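Local coordinates for virulence associated protein VapB (Rhodococcus equi, PDB 4CV7) that is a plasmid-encoded, virulence-associated protein of unresolved molecular role, whose C-terminal part folds as an eight-stranded antiparallel beta-barrel, at residues A[24-29]-A[57-62]; A[19-24]-A[63-68]. All coordinates share one frame; numbering follows the deposited sequence. Where two conformers were deposited one is given.

Contacts 1 and 2 both tie strand 18-25 or the turn that follows it to a part of the chain that is not its neighbour in the sheet, and their centres lie 13 Å apart. Contact 2 (19-24 with 63-68) is core: all four touching residues are buried, and three rings and an amide carry it across the barrel interior. Contact 1 (24-29 with 57-62) is a surface contact at the barrel's end, where one tyrosine of helix 55-61 meets a turn through a backbone carbonyl and a methionine side chain. Segment 24-29 continues 19-24, and 57-62 precedes 63-68, which nests contact 1 within the loop closed by contact 2.

Contact 1: A[24-29]-A[57-62]; sequences YGPEDM and RLYKDT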
# COMPACT_ATOMS: atom_id res chain seq x y z
N TYR A 24 6.46 -4.61 2.15
CA TYR A 24 7.92 -4.79 2.19
C TYR A 24 8.41 -4.56 0.77
O TYR A 24 8.10 -5.35 -0.14
CB TYR A 24 8.26 -6.16 2.77
CG TYR A 24 7.59 -6.27 4.15
CD1 TYR A 24 8.16 -5.58 5.20
CD2 TYR A 24 6.37 -6.90 4.40
CE1 TYR A 24 7.60 -5.54 6.45
CE2 TYR A 24 5.78 -6.82 5.70
CZ TYR A 24 6.41 -6.15 6.67
OH TYR A 24 6.00 -5.97 7.97
N GLY A 25 9.10 -3.47 0.56
CA GLY A 25 9.51 -3.05 -0.75
C GLY A 25 11.03 -3.26 -1.01
O GLY A 25 11.78 -3.69 -0.11
N PRO A 26 11.48 -2.93 -2.19
CA PRO A 26 12.91 -3.08 -2.53
C PRO A 26 13.79 -2.16 -1.74
O PRO A 26 13.39 -1.15 -1.13
CB PRO A 26 12.93 -2.74 -4.02
CG PRO A 26 11.76 -1.82 -4.24
CD PRO A 26 10.69 -2.43 -3.35
N GLU A 27 15.06 -2.56 -1.63
CA GLU A 27 16.03 -1.77 -0.84
C GLU A 27 15.67 -1.81 0.67
O GLU A 27 16.00 -0.89 1.43
CB GLU A 27 16.36 -0.35 -1.44
CG GLU A 27 16.74 -0.57 -2.91
CD GLU A 27 17.18 0.65 -3.72
OE1 GLU A 27 17.32 1.74 -3.16
OE2 GLU A 27 17.52 0.48 -4.93
N ASP A 28 15.01 -2.90 1.10
CA ASP A 28 14.80 -3.18 2.52
C ASP A 28 13.91 -2.13 3.19
O ASP A 28 14.07 -1.77 4.34
CB ASP A 28 16.13 -3.44 3.25
CG ASP A 28 17.06 -4.43 2.53
OD1 ASP A 28 16.61 -5.32 1.75
OD2 ASP A 28 18.24 -4.39 2.87
N MET A 29 12.94 -1.61 2.42
CA MET A 29 12.13 -0.55 2.94
C MET A 29 10.74 -1.08 3.32
O MET A 29 10.25 -2.02 2.74
CB MET A 29 11.94 0.51 1.85
CG MET A 29 12.07 1.90 2.34
SD MET A 29 13.61 2.36 3.20
CE MET A 29 14.75 2.48 1.79
N ARG A 57 12.07 8.80 -4.74
CA ARG A 57 11.05 9.81 -4.54
C ARG A 57 9.81 9.18 -3.85
O ARG A 57 9.17 9.84 -3.00
CB ARG A 57 10.70 10.47 -5.85
CG ARG A 57 9.75 11.65 -5.68
CD ARG A 57 9.46 12.28 -6.99
NE ARG A 57 8.71 13.50 -6.84
CZ ARG A 57 8.57 14.41 -7.79
NH1 ARG A 57 9.17 14.30 -8.91
NH2 ARG A 57 7.88 15.51 -7.45
N LEU A 58 9.46 7.95 -4.26
CA LEU A 58 8.35 7.25 -3.64
C LEU A 58 8.60 7.14 -2.14
O LEU A 58 7.77 7.50 -1.30
CB LEU A 58 8.17 5.89 -4.26
CG LEU A 58 7.18 4.95 -3.54
CD1 LEU A 58 5.75 5.34 -3.83
CD2 LEU A 58 7.46 3.52 -4.04
N TYR A 59 9.81 6.72 -1.79
CA TYR A 59 10.11 6.50 -0.42
C TYR A 59 10.21 7.81 0.36
O TYR A 59 9.83 7.83 1.52
CB TYR A 59 11.43 5.72 -0.34
CG TYR A 59 11.32 4.25 -0.78
CD1 TYR A 59 10.12 3.60 -0.90
CD2 TYR A 59 12.49 3.51 -1.01
CE1 TYR A 59 10.07 2.26 -1.21
CE2 TYR A 59 12.45 2.16 -1.33
CZ TYR A 59 11.23 1.56 -1.38
OH TYR A 59 11.12 0.19 -1.61
N LYS A 60 10.76 8.84 -0.23
CA LYS A 60 10.85 10.10 0.48
C LYS A 60 9.51 10.79 0.65
O LYS A 60 9.25 11.37 1.71
CB LYS A 60 11.74 11.10 -0.13
CG LYS A 60 12.08 12.22 0.84
CD LYS A 60 12.60 13.37 0.14
CE LYS A 60 12.32 14.67 0.84
NZ LYS A 60 11.41 15.42 -0.06
N ASP A 61 8.70 10.82 -0.41
CA ASP A 61 7.58 11.77 -0.48
C ASP A 61 6.23 11.17 -0.20
O ASP A 61 5.26 11.91 -0.12
CB ASP A 61 7.62 12.54 -1.77
CG ASP A 61 8.63 13.64 -1.76
OD1 ASP A 61 9.22 13.97 -0.76
OD2 ASP A 61 8.82 14.24 -2.84
N THR A 62 6.09 9.86 -0.16
CA THR A 62 4.79 9.28 0.13
C THR A 62 4.33 9.77 1.51
O THR A 62 5.00 9.63 2.52
CB THR A 62 4.76 7.76 0.19
OG1 THR A 62 5.08 7.23 -1.09
CG2 THR A 62 3.37 7.22 0.62
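Met29 lies along one face of the Tyr59 ring, which reaches out from helix 55-61 toward segment 24-29, the end of strand 18-25 and the turn after it. Followed outward, the Met29 side chain starts at the phenol end of the ring, with Met29 CB 3.5 Å from Tyr59 CZ. Next, Met29 CG stands over the centre of the face, 3.7 Å from the centroid of the Tyr59 ring and only 11° off the normal, which defines a CH-pi contact. Met29 SD lies 4.9 Å from the centroid of the Tyr59 ring, obliquely, a Met-aromatic contact. The chain bends at chi2 and again at chi3, so the thioether curls back and brings Met29 CE to 3.7 Å from Tyr59 CD2.

The turn joins strands 18-25 and 29-37, adjacent and antiparallel in the barrel, and is closed by the backbone bond from Gly25 N to Met29 O (2.9 Å). Helix 55-61 belongs to the connection between strands 42-52 and 64-68; Trp107 of strand 100-108 touches both Tyr59 and Met29.

At the tip of the tyrosine, Tyr59 OH donates to Pro26 O at 2.7 Å, tilted 17° from the carbonyl plane. The hydroxyl also abuts the proline ring, Tyr59 OH to Pro26 CD 3.2 Å.

Contact 2: A[19-24]-A[63-68]; sequences QKFHVY and VSFQYN
An aromatic cluster inside the barrel joins strands 18-25 and 64-68, which are not paired in the sheet but face one another across its interior, with the contact's centre about 3 Å from the centre of the chain. Phe21 from the first strand meets Phe65 and Tyr67 from the second. The axes of the short strand segments pass 10.8 Å apart, a separation that leaves the bridging to side chains.

Phe65 presents its edge to the face of Phe21 in a T-shaped pair, centroids 5.2 Å apart and planes at 71°. Phe65 CE2 makes the touch, 3.6 Å from Phe21 CD1 and offset toward the rim of the Phe21 ring. In the eight-stranded antiparallel barrel, built of two Greek-key motifs, Phe65 and Tyr67 alternate with Ser64 and Gln66 along the strand and so both send their rings inward. Strand 29-37 adds Phe31 edge-to-face to Phe65, and strand 4-14 packs Val12 on Phe21.

Tyr67 meets the far end of Phe21 differently: Phe21 CZ lies over the face of Tyr67, 3.5 Å from Tyr67 CD2, but the planes are inclined at 35°, an oblique pairing. With CG between backbone N and carbonyl carbon, Tyr67 extends past Phe21 toward Gln19. Gln19 OE1 lies at the Tyr67 ring edge, 2.8 Å from Tyr67 OH, with amide and ring planes 86° apart; this is a weak hydrogen bond whose proton has a second acceptor within reach, so it is not settled. Gln19 NE2 bonds to Gly37 O of strand 29-37.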
# COMPACT_ATOMS: atom_id res chain seq x y z
N GLN A 19 -8.07 0.02 8.60
CA GLN A 19 -7.10 -1.04 8.14
C GLN A 19 -5.69 -0.60 8.36
O GLN A 19 -5.30 0.54 8.06
CB GLN A 19 -7.25 -1.30 6.62
CG GLN A 19 -8.67 -1.77 6.30
CD GLN A 19 -9.63 -0.63 6.04
OE1 GLN A 19 -9.22 0.32 5.38
NE2 GLN A 19 -10.82 -0.69 6.60
N LYS A 20 -4.84 -1.56 8.83
CA LYS A 20 -3.40 -1.34 8.85
C LYS A 20 -2.76 -2.13 7.73
O LYS A 20 -2.99 -3.32 7.57
CB LYS A 20 -2.91 -1.90 10.16
CG LYS A 20 -1.38 -1.82 10.23
CD LYS A 20 -0.77 -0.48 10.41
CE LYS A 20 -0.58 -0.07 11.81
NZ LYS A 20 0.02 1.30 11.82
N PHE A 21 -1.99 -1.42 6.88
CA PHE A 21 -1.26 -2.03 5.82
C PHE A 21 0.26 -2.03 6.11
O PHE A 21 0.77 -1.02 6.62
CB PHE A 21 -1.47 -1.24 4.47
CG PHE A 21 -2.76 -1.47 3.76
CD1 PHE A 21 -3.94 -0.97 4.28
CD2 PHE A 21 -2.81 -2.18 2.56
CE1 PHE A 21 -5.16 -1.16 3.63
CE2 PHE A 21 -4.06 -2.39 1.92
CZ PHE A 21 -5.19 -1.85 2.46
N HIS A 22 0.93 -3.09 5.71
CA HIS A 22 2.42 -3.13 5.63
C HIS A 22 2.74 -3.59 4.25
O HIS A 22 2.15 -4.50 3.67
CB HIS A 22 3.01 -4.06 6.65
CG HIS A 22 2.84 -3.53 8.03
ND1 HIS A 22 1.87 -3.97 8.88
CD2 HIS A 22 3.54 -2.61 8.71
CE1 HIS A 22 1.99 -3.35 10.04
NE2 HIS A 22 3.01 -2.53 9.96
N VAL A 23 3.73 -2.98 3.68
CA VAL A 23 4.35 -3.48 2.47
C VAL A 23 5.84 -3.55 2.62
O VAL A 23 6.48 -2.59 3.09
CB VAL A 23 4.07 -2.57 1.20
CG1 VAL A 23 4.73 -3.09 -0.06
CG2 VAL A 23 2.59 -2.40 1.00
N TYR A 24 6.46 -4.61 2.15
CA TYR A 24 7.92 -4.79 2.19
C TYR A 24 8.41 -4.56 0.77
O TYR A 24 8.10 -5.35 -0.14
CB TYR A 24 8.26 -6.16 2.77
CG TYR A 24 7.59 -6.27 4.15
CD1 TYR A 24 8.16 -5.58 5.20
CD2 TYR A 24 6.37 -6.90 4.40
CE1 TYR A 24 7.60 -5.54 6.45
CE2 TYR A 24 5.78 -6.82 5.70
CZ TYR A 24 6.41 -6.15 6.67
OH TYR A 24 6.00 -5.97 7.97
N VAL A 63 3.10 10.32 1.56
CA VAL A 63 2.36 10.63 2.78
C VAL A 63 1.03 9.98 2.89
O VAL A 63 0.43 9.94 3.99
CB VAL A 63 2.27 12.17 3.06
CG1 VAL A 63 3.65 12.83 3.10
CG2 VAL A 63 1.32 12.86 2.06
N SER A 64 0.49 9.57 1.77
CA SER A 64 -0.90 8.98 1.76
C SER A 64 -0.96 7.92 0.75
O SER A 64 -0.10 7.72 -0.10
CB SER A 64 -1.93 10.02 1.52
OG SER A 64 -1.93 10.42 0.17
N PHE A 65 -2.02 7.11 0.86
CA PHE A 65 -2.26 5.99 -0.06
C PHE A 65 -3.76 5.78 -0.20
O PHE A 65 -4.52 6.11 0.69
CB PHE A 65 -1.49 4.72 0.31
CG PHE A 65 -2.02 3.99 1.50
CD1 PHE A 65 -2.09 4.56 2.77
CD2 PHE A 65 -2.63 2.73 1.37
CE1 PHE A 65 -2.63 3.86 3.86
CE2 PHE A 65 -3.17 2.06 2.45
CZ PHE A 65 -3.16 2.64 3.68
N GLN A 66 -4.12 5.15 -1.34
CA GLN A 66 -5.47 4.73 -1.56
C GLN A 66 -5.47 3.36 -2.13
O GLN A 66 -4.57 3.02 -2.89
CB GLN A 66 -6.23 5.66 -2.53
CG GLN A 66 -6.38 7.07 -1.99
CD GLN A 66 -6.93 8.07 -3.03
OE1 GLN A 66 -7.40 7.63 -4.02
NE2 GLN A 66 -6.43 9.29 -3.01
N TYR A 67 -6.42 2.56 -1.76
CA TYR A 67 -6.54 1.19 -2.30
C TYR A 67 -7.88 0.94 -2.95
O TYR A 67 -8.87 1.60 -2.58
CB TYR A 67 -6.21 0.16 -1.17
CG TYR A 67 -7.25 0.09 -0.08
CD1 TYR A 67 -8.50 -0.62 -0.33
CD2 TYR A 67 -7.13 0.76 1.11
CE1 TYR A 67 -9.45 -0.70 0.65
CE2 TYR A 67 -8.05 0.61 2.10
CZ TYR A 67 -9.17 -0.06 1.87
OH TYR A 67 -10.18 -0.19 2.79
N ASN A 68 -7.93 -0.02 -3.85
CA ASN A 68 -9.16 -0.35 -4.58
C ASN A 68 -9.08 -1.80 -4.84
O ASN A 68 -8.13 -2.31 -5.49
CB ASN A 68 -9.22 0.48 -5.91
CG ASN A 68 -10.50 0.18 -6.73
OD1 ASN A 68 -10.75 -0.99 -7.12
ND2 ASN A 68 -11.23 1.22 -7.14